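Local atomic coordinates of endosialidase (Enterobacteria phage phi92, PDB entry 4HIZ), a protein that hydrolyses internal linkages of polysialic acid, of the alpha-2,8 and probably also the alpha-2,9 type, as a phage enzyme built from three copies of the chain. Residues G123-M128 / R532-G537; I192-G197 / S251-T256; V289-S294 / G308-D313; N302-V307 / I321-N326. One frame throughout, in Å; residues are numbered along the deposited sequence.

Interaction 1 of 4, residues G123-M128 / R532-G537; sequences GQTWSM and RDFKYG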
loop_
_atom_site.group_PDB
_atom_site.type_symbol
_atom_site.label_atom_id
_atom_site.label_comp_id
_atom_site.label_asym_id
_atom_site.label_seq_id
_atom_site.Cartn_x
_atom_site.Cartn_y
_atom_site.Cartn_z
ATOM N N GLY A 123 -6.944 15.157 11.316
ATOM C CA GLY A 123 -5.530 14.831 11.509
ATOM C C GLY A 123 -5.312 13.382 11.907
ATOM O O GLY A 123 -4.204 13.036 12.350
ATOM N N GLN A 124 -6.346 12.540 11.783
ATOM C CA GLN A 124 -6.125 11.128 12.088
ATOM C C GLN A 124 -5.401 10.417 10.971
ATOM O O GLN A 124 -4.513 9.602 11.244
ATOM C CB GLN A 124 -7.487 10.431 12.311
ATOM C CG GLN A 124 -8.173 10.983 13.535
ATOM C CD GLN A 124 -9.472 10.235 13.811
ATOM O OE1 GLN A 124 -9.441 9.158 14.427
ATOM N NE2 GLN A 124 -10.601 10.773 13.332
ATOM N N THR A 125 -5.796 10.677 9.721
ATOM C CA THR A 125 -5.166 10.036 8.565
ATOM C C THR A 125 -4.881 11.062 7.491
ATOM O O THR A 125 -5.553 12.101 7.408
ATOM C CB THR A 125 -6.012 8.885 7.923
ATOM O OG1 THR A 125 -7.177 9.415 7.263
ATOM C CG2 THR A 125 -6.425 7.825 8.976
ATOM N N TRP A 126 -3.842 10.773 6.694
ATOM C CA TRP A 126 -3.245 11.762 5.806
ATOM C C TRP A 126 -3.047 11.159 4.423
ATOM O O TRP A 126 -2.680 9.973 4.282
ATOM C CB TRP A 126 -1.921 12.248 6.394
ATOM C CG TRP A 126 -2.128 12.950 7.691
ATOM C CD1 TRP A 126 -2.361 12.373 8.906
ATOM C CD2 TRP A 126 -2.161 14.360 7.902
ATOM N NE1 TRP A 126 -2.531 13.340 9.870
ATOM C CE2 TRP A 126 -2.401 14.566 9.279
ATOM C CE3 TRP A 126 -2.011 15.477 7.056
ATOM C CZ2 TRP A 126 -2.476 15.828 9.847
ATOM C CZ3 TRP A 126 -2.101 16.743 7.617
ATOM C CH2 TRP A 126 -2.342 16.913 9.002
ATOM N N SER A 127 -3.318 11.979 3.412
ATOM C CA SER A 127 -3.309 11.581 2.014
ATOM C C SER A 127 -1.903 11.331 1.466
ATOM O O SER A 127 -0.879 11.622 2.131
ATOM C CB SER A 127 -3.931 12.690 1.167
ATOM O OG SER A 127 -3.108 13.895 1.225
ATOM N N MET A 128 -1.848 10.816 0.234
ATOM C CA MET A 128 -0.565 10.632 -0.445
ATOM C C MET A 128 0.004 12.031 -0.750
ATOM O O MET A 128 -0.758 13.002 -0.868
ATOM C CB MET A 128 -0.745 9.857 -1.749
ATOM C CG MET A 128 -1.478 10.643 -2.835
ATOM S SD MET A 128 -1.773 9.735 -4.361
ATOM C CE MET A 128 -3.231 8.780 -3.882
ATOM N N ARG A 532 -14.857 11.372 17.957
ATOM C CA ARG A 532 -14.826 11.153 16.528
ATOM C C ARG A 532 -13.687 10.201 16.145
ATOM O O ARG A 532 -13.448 9.962 14.947
ATOM C CB ARG A 532 -14.607 12.487 15.797
ATOM C CG ARG A 532 -15.882 13.368 15.599
ATOM C CD ARG A 532 -16.185 14.123 16.861
ATOM N NE ARG A 532 -17.437 14.913 16.840
ATOM C CZ ARG A 532 -17.484 16.229 16.663
ATOM N NH1 ARG A 532 -16.365 16.915 16.408
ATOM N NH2 ARG A 532 -18.648 16.858 16.732
ATOM N N ASP A 533 -12.957 9.687 17.133
ATOM C CA ASP A 533 -11.721 8.983 16.803
ATOM C C ASP A 533 -12.005 7.559 16.324
ATOM O O ASP A 533 -13.000 6.941 16.744
ATOM C CB ASP A 533 -10.755 8.962 18.004
ATOM C CG ASP A 533 -10.092 10.330 18.257
ATOM O OD1 ASP A 533 -10.152 11.245 17.406
ATOM O OD2 ASP A 533 -9.435 10.473 19.311
ATOM N N PHE A 534 -11.138 7.040 15.451
ATOM C CA PHE A 534 -11.208 5.624 15.061
ATOM C C PHE A 534 -9.833 5.032 14.953
ATOM O O PHE A 534 -8.844 5.759 14.793
ATOM C CB PHE A 534 -11.988 5.442 13.713
ATOM C CG PHE A 534 -11.416 6.263 12.572
ATOM C CD1 PHE A 534 -10.294 5.807 11.862
ATOM C CD2 PHE A 534 -11.977 7.511 12.231
ATOM C CE1 PHE A 534 -9.720 6.585 10.821
ATOM C CE2 PHE A 534 -11.417 8.262 11.194
ATOM C CZ PHE A 534 -10.304 7.798 10.495
ATOM N N LYS A 535 -9.767 3.705 15.092
ATOM C CA LYS A 535 -8.562 2.943 14.786
ATOM C C LYS A 535 -8.585 2.654 13.288
ATOM O O LYS A 535 -9.643 2.389 12.713
ATOM C CB LYS A 535 -8.626 1.619 15.542
ATOM C CG LYS A 535 -7.324 0.862 15.490
ATOM C CD LYS A 535 -7.366 -0.396 16.400
ATOM C CE LYS A 535 -8.605 -0.420 17.340
ATOM N NZ LYS A 535 -8.595 0.559 18.477
ATOM N N TYR A 536 -7.441 2.692 12.631
ATOM C CA TYR A 536 -7.468 2.373 11.203
ATOM C C TYR A 536 -7.227 0.907 10.987
ATOM O O TYR A 536 -6.150 0.399 11.357
ATOM C CB TYR A 536 -6.392 3.178 10.506
ATOM C CG TYR A 536 -6.378 3.095 9.006
ATOM C CD1 TYR A 536 -7.067 4.034 8.229
ATOM C CD2 TYR A 536 -5.652 2.116 8.354
ATOM C CE1 TYR A 536 -6.998 3.988 6.845
ATOM C CE2 TYR A 536 -5.590 2.062 6.977
ATOM C CZ TYR A 536 -6.242 3.021 6.229
ATOM O OH TYR A 536 -6.155 2.980 4.864
ATOM N N GLY A 537 -8.177 0.216 10.355
ATOM C CA GLY A 537 -7.991 -1.224 10.123
ATOM C C GLY A 537 -8.309 -1.581 8.675
ATOM O O GLY A 537 -8.596 -2.732 8.364
#
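Gln124 reaches across to Arg532, Asp533 and Phe534, joining a loop of the catalytic beta-propeller, between strands 113-119 and 130-131, to segment 532-537, which carries the short strand 535-536. From CB, CG runs anti to the carbonyl carbon (chi1 -65°), and an extended chi2 of -176° carries CD outward. There CD lies 3.8 Å from Phe534 CE2, the amide plane being turned 44° from the ring. OE1 accepts the backbone N of Phe534 at 2.9 Å, the donor in the carbonyl plane on a lone pair. The same OE1 stands over one face of the Phe534 ring, displaced toward its rim. On the other branch, NE2 makes a weak 3.4 Å bond to Arg532 O, lies 3.4 Å from Phe534 CE2 and is also bonded to Asp121 O. Asp533 OD1 is salt-bridged to Arg521 of its own chain, and Arg532 to Asp460 of the second subunit. Lys535 and Tyr536 continue into a parallel beta ladder with the second subunit, which places this contact beside the trimer interface. Thr125 adds an apolar touch through CG2, its OG1 being bonded to Asp121: CG2 sits at the edge of the Phe534 ring, 4.0 Å from CE1, and 3.9 Å from Tyr536 CD1.

Interaction 2 of 4, residues I192-G197 / S251-T256; sequences ITISSG and SNIDNT
Asn255 meets Ile192, and Asn252 meets Ser196, through first torsions of opposite sense. In Asn255, CG lies between the backbone N and the carbonyl carbon (chi1 75°), whereas in Asn252 it is anti to the carbonyl carbon (chi1 -66°). Each amide then offers OD1 to a backbone N-H: Ile192 N to Asn255 OD1 is 2.8 Å, with the donor well above the carbonyl plane, and Ser196 N to Asn252 OD1 is a straighter 2.9 Å. Asn255 is tied to Ile192 twice, because its own N also donates to Ile192 O at 3.0 Å. Its ND2 rests 3.5 Å from Ile192 CD1 and is bonded to Ser221 O.

Between these side-chain links runs a short antiparallel ladder. Ile194 and Ile253 form its hydrogen-bonded pair, with Ile253 N reaching Ile194 O at 2.8 Å and an N-H...O angle of 176°. Their side chains lie side by side, pointing the same way, CD1 of Ile194 being 4.0 Å from CD1 of Ile253. On the other face, Thr193 CG2 packs 3.7 Å from Asp254 CG in the non-hydrogen-bonded pair. Asp254 OD1 turns to Thr256 N, an Asx turn.

This sheet is inserted between propeller strands 172-181 and 272-275, probably the beta-barrel insertion of phage endosialidases. Ser221 and Ala223, which touch Asn255 and Ile192, fall among the glycan-binding residues Asn220 and Thr224. Strand 192-194 lies between strand 200-204 and strand 253-254, the latter at one edge of this sheet within the chain.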
loop_
_atom_site.group_PDB
_atom_site.type_symbol
_atom_site.label_atom_id
_atom_site.label_comp_id
_atom_site.label_asym_id
_atom_site.label_seq_id
_atom_site.Cartn_x
_atom_site.Cartn_y
_atom_site.Cartn_z
ATOM N N ILE A 192 -27.229 35.712 -10.747
ATOM C CA ILE A 192 -26.772 35.549 -12.134
ATOM C C ILE A 192 -27.692 36.290 -13.087
ATOM O O ILE A 192 -28.901 35.990 -13.138
ATOM C CB ILE A 192 -26.703 34.084 -12.551
ATOM C CG1 ILE A 192 -25.759 33.314 -11.597
ATOM C CG2 ILE A 192 -26.227 33.984 -14.012
ATOM C CD1 ILE A 192 -25.658 31.780 -11.908
ATOM N N THR A 193 -27.139 37.248 -13.838
ATOM C CA THR A 193 -27.964 38.031 -14.773
ATOM C C THR A 193 -27.314 38.071 -16.152
ATOM O O THR A 193 -26.071 38.166 -16.273
ATOM C CB THR A 193 -28.173 39.469 -14.293
ATOM O OG1 THR A 193 -26.917 40.050 -13.956
ATOM C CG2 THR A 193 -29.098 39.507 -13.077
ATOM N N ILE A 194 -28.156 37.998 -17.182
ATOM C CA ILE A 194 -27.715 38.130 -18.573
ATOM C C ILE A 194 -28.714 38.983 -19.330
ATOM O O ILE A 194 -29.911 38.701 -19.265
ATOM C CB ILE A 194 -27.670 36.759 -19.268
ATOM C CG1 ILE A 194 -26.928 35.744 -18.377
ATOM C CG2 ILE A 194 -26.938 36.879 -20.629
ATOM C CD1 ILE A 194 -27.103 34.301 -18.785
ATOM N N SER A 195 -28.241 39.983 -20.073
ATOM C CA SER A 195 -29.156 40.742 -20.934
ATOM C C SER A 195 -29.383 40.017 -22.234
ATOM O O SER A 195 -28.461 39.400 -22.764
ATOM C CB SER A 195 -28.594 42.134 -21.236
ATOM O OG SER A 195 -28.500 42.823 -20.020
ATOM N N SER A 196 -30.618 40.078 -22.744
ATOM C CA SER A 196 -30.927 39.492 -24.034
ATOM C C SER A 196 -29.956 40.038 -25.079
ATOM O O SER A 196 -29.666 41.231 -25.100
ATOM C CB SER A 196 -32.367 39.831 -24.426
ATOM O OG SER A 196 -32.744 39.061 -25.544
ATOM N N GLY A 197 -29.447 39.164 -25.942
ATOM C CA GLY A 197 -28.539 39.606 -26.988
ATOM C C GLY A 197 -27.072 39.600 -26.567
ATOM O O GLY A 197 -26.173 39.747 -27.414
ATOM N N SER A 251 -33.179 35.964 -24.191
ATOM C CA SER A 251 -34.096 36.663 -23.313
ATOM C C SER A 251 -33.298 37.310 -22.188
ATOM O O SER A 251 -32.109 37.016 -22.006
ATOM C CB SER A 251 -35.167 35.711 -22.749
ATOM O OG SER A 251 -34.633 34.858 -21.755
ATOM N N ASN A 252 -33.948 38.188 -21.436
ATOM C CA ASN A 252 -33.338 38.747 -20.226
ATOM C C ASN A 252 -33.433 37.709 -19.121
ATOM O O ASN A 252 -34.531 37.251 -18.787
ATOM C CB ASN A 252 -34.090 40.003 -19.791
ATOM C CG ASN A 252 -33.954 41.119 -20.800
ATOM O OD1 ASN A 252 -32.891 41.286 -21.418
ATOM N ND2 ASN A 252 -35.051 41.863 -21.015
ATOM N N ILE A 253 -32.279 37.319 -18.584
ATOM C CA ILE A 253 -32.225 36.232 -17.612
ATOM C C ILE A 253 -31.799 36.796 -16.275
ATOM O O ILE A 253 -30.850 37.583 -16.197
ATOM C CB ILE A 253 -31.230 35.194 -18.107
ATOM C CG1 ILE A 253 -31.829 34.462 -19.317
ATOM C CG2 ILE A 253 -30.859 34.216 -16.980
ATOM C CD1 ILE A 253 -30.785 33.680 -20.110
ATOM N N ASP A 254 -32.498 36.401 -15.219
ATOM C CA ASP A 254 -32.114 36.761 -13.850
ATOM C C ASP A 254 -32.565 35.619 -12.975
ATOM O O ASP A 254 -33.783 35.362 -12.854
ATOM C CB ASP A 254 -32.839 38.060 -13.438
ATOM C CG ASP A 254 -32.461 38.539 -12.019
ATOM O OD1 ASP A 254 -32.030 37.722 -11.166
ATOM O OD2 ASP A 254 -32.611 39.747 -11.740
ATOM N N ASN A 255 -31.613 34.909 -12.362
ATOM C CA ASN A 255 -32.004 33.710 -11.626
ATOM C C ASN A 255 -32.354 33.975 -10.171
ATOM O O ASN A 255 -32.256 33.074 -9.326
ATOM C CB ASN A 255 -30.919 32.632 -11.708
ATOM C CG ASN A 255 -29.708 32.947 -10.818
ATOM O OD1 ASN A 255 -29.500 34.103 -10.421
ATOM N ND2 ASN A 255 -28.905 31.908 -10.497
ATOM N N THR A 256 -32.780 35.199 -9.872
ATOM C CA THR A 256 -33.205 35.535 -8.520
ATOM C C THR A 256 -34.167 34.436 -7.963
ATOM O O THR A 256 -35.063 33.965 -8.674
ATOM C CB THR A 256 -33.866 36.950 -8.523
ATOM O OG1 THR A 256 -34.317 37.277 -7.212
ATOM C CG2 THR A 256 -35.035 36.974 -9.450
#

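Interaction 3 of 4, residues V289-S294 / G308-D313; sequences VTETHS and GYHNGD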
loop_
_atom_site.group_PDB
_atom_site.type_symbol
_atom_site.label_atom_id
_atom_site.label_comp_id
_atom_site.label_asym_id
_atom_site.label_seq_id
_atom_site.Cartn_x
_atom_site.Cartn_y
_atom_site.Cartn_z
ATOM N N VAL A 289 18.342 38.258 0.270
ATOM C CA VAL A 289 17.380 37.398 0.984
ATOM C C VAL A 289 17.922 35.983 0.990
ATOM O O VAL A 289 18.260 35.416 -0.052
ATOM C CB VAL A 289 15.980 37.443 0.331
ATOM C CG1 VAL A 289 14.971 36.435 1.035
ATOM C CG2 VAL A 289 15.410 38.865 0.405
ATOM N N THR A 290 18.031 35.428 2.181
ATOM C CA THR A 290 18.501 34.045 2.316
ATOM C C THR A 290 17.301 33.123 2.141
ATOM O O THR A 290 17.350 32.164 1.367
ATOM C CB THR A 290 19.138 33.837 3.684
ATOM O OG1 THR A 290 20.294 34.675 3.781
ATOM C CG2 THR A 290 19.620 32.396 3.865
ATOM N N GLU A 291 16.235 33.422 2.869
ATOM C CA GLU A 291 15.002 32.622 2.802
ATOM C C GLU A 291 13.808 33.491 3.035
ATOM O O GLU A 291 13.860 34.396 3.871
ATOM C CB GLU A 291 14.948 31.496 3.879
ATOM C CG GLU A 291 15.911 30.348 3.639
ATOM C CD GLU A 291 16.005 29.381 4.817
ATOM O OE1 GLU A 291 15.675 29.779 5.943
ATOM O OE2 GLU A 291 16.388 28.211 4.632
ATOM N N THR A 292 12.731 33.220 2.294
ATOM C CA THR A 292 11.384 33.652 2.677
ATOM C C THR A 292 10.727 32.499 3.449
ATOM O O THR A 292 10.938 31.306 3.121
ATOM C CB THR A 292 10.519 34.048 1.463
ATOM O OG1 THR A 292 10.419 32.979 0.518
ATOM C CG2 THR A 292 11.137 35.285 0.712
ATOM N N HIS A 293 9.941 32.855 4.458
ATOM C CA HIS A 293 9.571 31.866 5.482
ATOM C C HIS A 293 8.405 32.383 6.286
ATOM O O HIS A 293 8.467 33.514 6.806
ATOM C CB HIS A 293 10.801 31.616 6.389
ATOM C CG HIS A 293 10.558 30.668 7.535
ATOM N ND1 HIS A 293 10.076 31.092 8.757
ATOM C CD2 HIS A 293 10.787 29.333 7.665
ATOM C CE1 HIS A 293 10.025 30.060 9.594
ATOM N NE2 HIS A 293 10.463 28.988 8.956
ATOM N N SER A 294 7.316 31.598 6.352
ATOM C CA SER A 294 6.117 31.951 7.127
ATOM C C SER A 294 5.225 32.942 6.358
ATOM O O SER A 294 5.683 33.674 5.455
ATOM C CB SER A 294 6.475 32.489 8.539
ATOM O OG SER A 294 5.385 32.341 9.441
ATOM N N GLY A 308 7.575 36.208 6.052
ATOM C CA GLY A 308 8.801 36.431 6.807
ATOM C C GLY A 308 10.025 36.307 5.908
ATOM O O GLY A 308 10.001 35.635 4.862
ATOM N N TYR A 309 11.119 36.941 6.309
ATOM C CA TYR A 309 12.372 36.722 5.561
ATOM C C TYR A 309 13.575 37.062 6.424
ATOM O O TYR A 309 13.456 37.741 7.468
ATOM C CB TYR A 309 12.431 37.603 4.278
ATOM C CG TYR A 309 12.921 39.036 4.544
ATOM C CD1 TYR A 309 12.042 40.006 5.044
ATOM C CD2 TYR A 309 14.242 39.389 4.304
ATOM C CE1 TYR A 309 12.455 41.313 5.273
ATOM C CE2 TYR A 309 14.678 40.698 4.560
ATOM C CZ TYR A 309 13.777 41.639 5.044
ATOM O OH TYR A 309 14.202 42.942 5.307
ATOM N N HIS A 310 14.724 36.561 6.009
ATOM C CA HIS A 310 15.963 37.056 6.614
ATOM C C HIS A 310 17.103 36.990 5.616
ATOM O O HIS A 310 17.053 36.264 4.592
ATOM C CB HIS A 310 16.301 36.230 7.888
ATOM C CG HIS A 310 16.960 34.909 7.615
ATOM N ND1 HIS A 310 16.263 33.792 7.212
ATOM C CD2 HIS A 310 18.261 34.530 7.704
ATOM C CE1 HIS A 310 17.103 32.772 7.072
ATOM N NE2 HIS A 310 18.328 33.199 7.348
ATOM N N ASN A 311 18.129 37.783 5.924
ATOM C CA ASN A 311 19.420 37.679 5.287
ATOM C C ASN A 311 20.351 37.133 6.357
ATOM O O ASN A 311 20.589 37.811 7.376
ATOM C CB ASN A 311 19.891 39.076 4.831
ATOM C CG ASN A 311 21.417 39.183 4.794
ATOM O OD1 ASN A 311 22.104 38.211 4.452
ATOM N ND2 ASN A 311 21.955 40.371 5.155
ATOM N N GLY A 312 20.860 35.909 6.151
ATOM C CA GLY A 312 21.857 35.337 7.048
ATOM C C GLY A 312 23.187 35.082 6.357
ATOM O O GLY A 312 24.040 34.364 6.895
ATOM N N ASP A 313 23.368 35.683 5.174
ATOM C CA ASP A 313 24.531 35.430 4.317
ATOM C C ASP A 313 25.558 36.552 4.403
ATOM O O ASP A 313 26.770 36.305 4.348
ATOM C CB ASP A 313 24.113 35.273 2.844
ATOM C CG ASP A 313 23.535 33.887 2.536
ATOM O OD1 ASP A 313 24.327 32.920 2.466
ATOM O OD2 ASP A 313 22.297 33.747 2.343
HETATM O O HOH W 1 13.468 33.523 6.703
#
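Thr290 carries most of the polar side-chain bonding to segment 308-313. Its OG1 donates to Asp313 OD2 at 2.6 Å, approaching on the anti side and out of the carboxylate plane, and accepts Gly312 N at 2.7 Å. OG1 lies anti to the carbonyl carbon (chi1 -64°), which directs it to this turn. The turn is braced from within by Asn311 OD1, which takes Asp313 N in an Asx turn.

Among backbone bonds, His310 O receives Thr290 N at 2.7 Å and, weakly, Glu291 N at 3.4 Å. Two residues thus face one, the definition of a classic beta bulge, located in the hairpin of strands 291-297 and 304-311. These are the first two strands of a four-stranded antiparallel blade of the catalytic propeller. The short strand axes are 148° apart; His310 N returns a bond to Glu291 O, and Thr292 with Tyr309 follows as the non-hydrogen-bonded pair.

Ring contacts flank His310 differently. Thr290 CB lies over one face, offset toward the rim, 4.1 Å from the centroid in a CH-pi contact. Glu291 OE1 instead approaches the edge, 3.5 Å from CE1, with carboxylate and ring planes 88° apart.

One water bridges the segments, donating to Glu291 O and bonding His310 ND1 at 2.9 Å in the ring plane. Tyr309, on the face away from His310, adds an apolar contact: its CD2 is 4.1 Å from Val289 CG2.

Interaction 4 of 4, residues N302-V307 / I321-N326; sequences NYTFAV and ILYFNN. With EDO (1,2-ethanediol), chain X.
Asn325 O is gripped by two donors: Thr304 OG1 at 2.7 Å, tilted out of the carbonyl plane, and a water at 2.8 Å that also donates to Asn302 O. Thr304 presents OG1 by holding it anti to its own carbonyl carbon (chi1 -54°). This puts its CG2 beside the backbone carbonyl carbon, 3.4 Å from Tyr323 OH. That hydroxyl donates to Asn325 OD1 on a lone pair, in the carbonyl plane.

The segments are neighbouring strands of a hairpin in a propeller blade, 304-311 with 318-324, the short axes 163° apart. Phe305-Phe324 and Val307-Leu322 are hydrogen-bonded pairs; Leu322 N reaches Val307 O at 2.7 Å. At the start of the first strand, Tyr303 and Thr304 both face Asp299 in a G1 beta bulge.

On the face bearing the phenylalanines, Phe305 CE1 stands over the Phe324 ring, offset toward the rim and 3.5 Å from CD1. The ring planes meet obliquely at 42°, and Phe295, Tyr159 and Phe334 extend this aromatic layer. Val307 CG2 adds a contact at 4.0 Å with Phe324 CE1. Beyond the strands, Asn326 has OD1 bonded to Ser329 N, while ND2 donates to O2 of an ethanediol at 3.1 Å.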
loop_
_atom_site.group_PDB
_atom_site.type_symbol
_atom_site.label_atom_id
_atom_site.label_comp_id
_atom_site.label_asym_id
_atom_site.label_seq_id
_atom_site.Cartn_x
_atom_site.Cartn_y
_atom_site.Cartn_z
ATOM N N ASN A 302 -8.906 42.585 1.601
ATOM C CA ASN A 302 -8.065 43.522 0.863
ATOM C C ASN A 302 -6.716 42.952 0.475
ATOM O O ASN A 302 -5.872 43.670 -0.089
ATOM C CB ASN A 302 -7.908 44.799 1.669
ATOM C CG ASN A 302 -9.225 45.546 1.781
ATOM O OD1 ASN A 302 -9.850 45.868 0.769
ATOM N ND2 ASN A 302 -9.684 45.773 3.009
ATOM N N TYR A 303 -6.550 41.653 0.749
ATOM C CA TYR A 303 -5.361 40.915 0.324
ATOM C C TYR A 303 -4.112 41.562 0.892
ATOM O O TYR A 303 -3.101 41.749 0.209
ATOM C CB TYR A 303 -5.292 40.769 -1.201
ATOM C CG TYR A 303 -6.417 39.894 -1.682
ATOM C CD1 TYR A 303 -7.679 40.440 -1.924
ATOM C CD2 TYR A 303 -6.241 38.516 -1.828
ATOM C CE1 TYR A 303 -8.731 39.662 -2.328
ATOM C CE2 TYR A 303 -7.308 37.705 -2.221
ATOM C CZ TYR A 303 -8.549 38.289 -2.472
ATOM O OH TYR A 303 -9.621 37.502 -2.857
ATOM N N THR A 304 -4.193 41.910 2.162
ATOM C CA THR A 304 -3.011 42.418 2.876
ATOM C C THR A 304 -2.400 41.268 3.667
ATOM O O THR A 304 -3.066 40.652 4.491
ATOM C CB THR A 304 -3.417 43.566 3.857
ATOM O OG1 THR A 304 -4.135 44.604 3.144
ATOM C CG2 THR A 304 -2.183 44.181 4.475
ATOM N N PHE A 305 -1.138 40.959 3.405
ATOM C CA PHE A 305 -0.479 39.868 4.127
ATOM C C PHE A 305 1.014 40.124 4.264
ATOM O O PHE A 305 1.562 41.052 3.667
ATOM C CB PHE A 305 -0.802 38.490 3.511
ATOM C CG PHE A 305 -0.338 38.270 2.069
ATOM C CD1 PHE A 305 1.022 38.245 1.719
ATOM C CD2 PHE A 305 -1.273 37.928 1.092
ATOM C CE1 PHE A 305 1.423 37.968 0.392
ATOM C CE2 PHE A 305 -0.880 37.617 -0.233
ATOM C CZ PHE A 305 0.450 37.652 -0.599
ATOM N N ALA A 306 1.666 39.315 5.088
ATOM C CA ALA A 306 3.085 39.485 5.313
ATOM C C ALA A 306 3.776 38.124 5.130
ATOM O O ALA A 306 3.198 37.075 5.443
ATOM C CB ALA A 306 3.357 40.022 6.711
ATOM N N VAL A 307 5.015 38.162 4.641
ATOM C CA VAL A 307 5.841 36.954 4.472
ATOM C C VAL A 307 7.113 37.196 5.281
ATOM O O VAL A 307 7.656 38.296 5.240
ATOM C CB VAL A 307 6.205 36.807 2.985
ATOM C CG1 VAL A 307 7.400 35.867 2.754
ATOM C CG2 VAL A 307 4.961 36.412 2.155
ATOM N N ILE A 321 9.821 41.241 7.831
ATOM C CA ILE A 321 8.713 40.811 6.987
ATOM C C ILE A 321 8.729 41.522 5.645
ATOM O O ILE A 321 9.242 42.636 5.521
ATOM C CB ILE A 321 7.356 41.047 7.682
ATOM C CG1 ILE A 321 7.033 42.557 7.823
ATOM C CG2 ILE A 321 7.339 40.315 9.065
ATOM C CD1 ILE A 321 5.654 42.805 8.446
ATOM N N LEU A 322 8.166 40.867 4.642
ATOM C CA LEU A 322 7.778 41.541 3.411
ATOM C C LEU A 322 6.288 41.801 3.551
ATOM O O LEU A 322 5.482 40.854 3.633
ATOM C CB LEU A 322 8.049 40.654 2.196
ATOM C CG LEU A 322 9.493 40.097 2.123
ATOM C CD1 LEU A 322 9.637 39.265 0.862
ATOM C CD2 LEU A 322 10.563 41.230 2.140
ATOM N N TYR A 323 5.912 43.079 3.560
ATOM C CA TYR A 323 4.531 43.463 3.787
ATOM C C TYR A 323 3.857 43.841 2.457
ATOM O O TYR A 323 4.307 44.749 1.765
ATOM C CB TYR A 323 4.479 44.630 4.799
ATOM C CG TYR A 323 3.115 45.258 4.920
ATOM C CD1 TYR A 323 2.159 44.743 5.766
ATOM C CD2 TYR A 323 2.791 46.376 4.160
ATOM C CE1 TYR A 323 0.902 45.334 5.847
ATOM C CE2 TYR A 323 1.556 46.954 4.228
ATOM C CZ TYR A 323 0.616 46.444 5.066
ATOM O OH TYR A 323 -0.624 47.085 5.096
ATOM N N PHE A 324 2.806 43.110 2.095
ATOM C CA PHE A 324 2.108 43.294 0.822
ATOM C C PHE A 324 0.789 43.990 1.126
ATOM O O PHE A 324 -0.093 43.434 1.779
ATOM C CB PHE A 324 1.780 41.933 0.196
ATOM C CG PHE A 324 2.963 41.195 -0.331
ATOM C CD1 PHE A 324 3.847 40.525 0.541
ATOM C CD2 PHE A 324 3.182 41.135 -1.704
ATOM C CE1 PHE A 324 4.928 39.825 0.038
ATOM C CE2 PHE A 324 4.274 40.422 -2.222
ATOM C CZ PHE A 324 5.138 39.745 -1.338
ATOM N N ASN A 325 0.632 45.227 0.654
ATOM C CA ASN A 325 -0.554 45.976 1.023
ATOM C C ASN A 325 -1.823 45.486 0.308
ATOM O O ASN A 325 -2.931 45.512 0.886
ATOM C CB ASN A 325 -0.312 47.471 0.769
ATOM C CG ASN A 325 -1.398 48.320 1.393
ATOM O OD1 ASN A 325 -1.564 48.324 2.626
ATOM N ND2 ASN A 325 -2.179 48.992 0.559
ATOM N N ASN A 326 -1.652 45.022 -0.931
ATOM C CA ASN A 326 -2.751 44.472 -1.709
ATOM C C ASN A 326 -2.167 43.560 -2.752
ATOM O O ASN A 326 -1.823 43.978 -3.851
ATOM C CB ASN A 326 -3.568 45.575 -2.368
ATOM C CG ASN A 326 -4.779 45.033 -3.153
ATOM O OD1 ASN A 326 -4.887 43.832 -3.482
ATOM N ND2 ASN A 326 -5.671 45.948 -3.502
HETATM C C1 EDO X . -9.510 43.158 -3.458
HETATM O O1 EDO X . -10.467 43.488 -4.483
HETATM C C2 EDO X . -8.234 43.972 -3.621
HETATM O O2 EDO X . -8.526 45.208 -4.283
HETATM O O HOH W 2 -5.420 46.533 0.010
#

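How the interactions relate
Interactions 3 and 4 are buried and share strand 304-311, holding it on its two sides within one propeller blade; they touch directly, Tyr309 CD1 lying 3.5 Å from Leu322 CD2. Their segments alternate along the chain. Interaction 3 is rich in polar side-chain bonds around a bulge, whereas interaction 4 relies more on aromatic and aliphatic packing. Interactions 1 and 2 are only partly buried. Interaction 1 joins parts of the chain some 400 residues apart, enclosing the other three in sequence, and borders two other subunits. Interaction 2 lies in the inserted sheet, its centre about 47 Å from that of interaction 1, with asparagine side chains extending a short, outlying ladder.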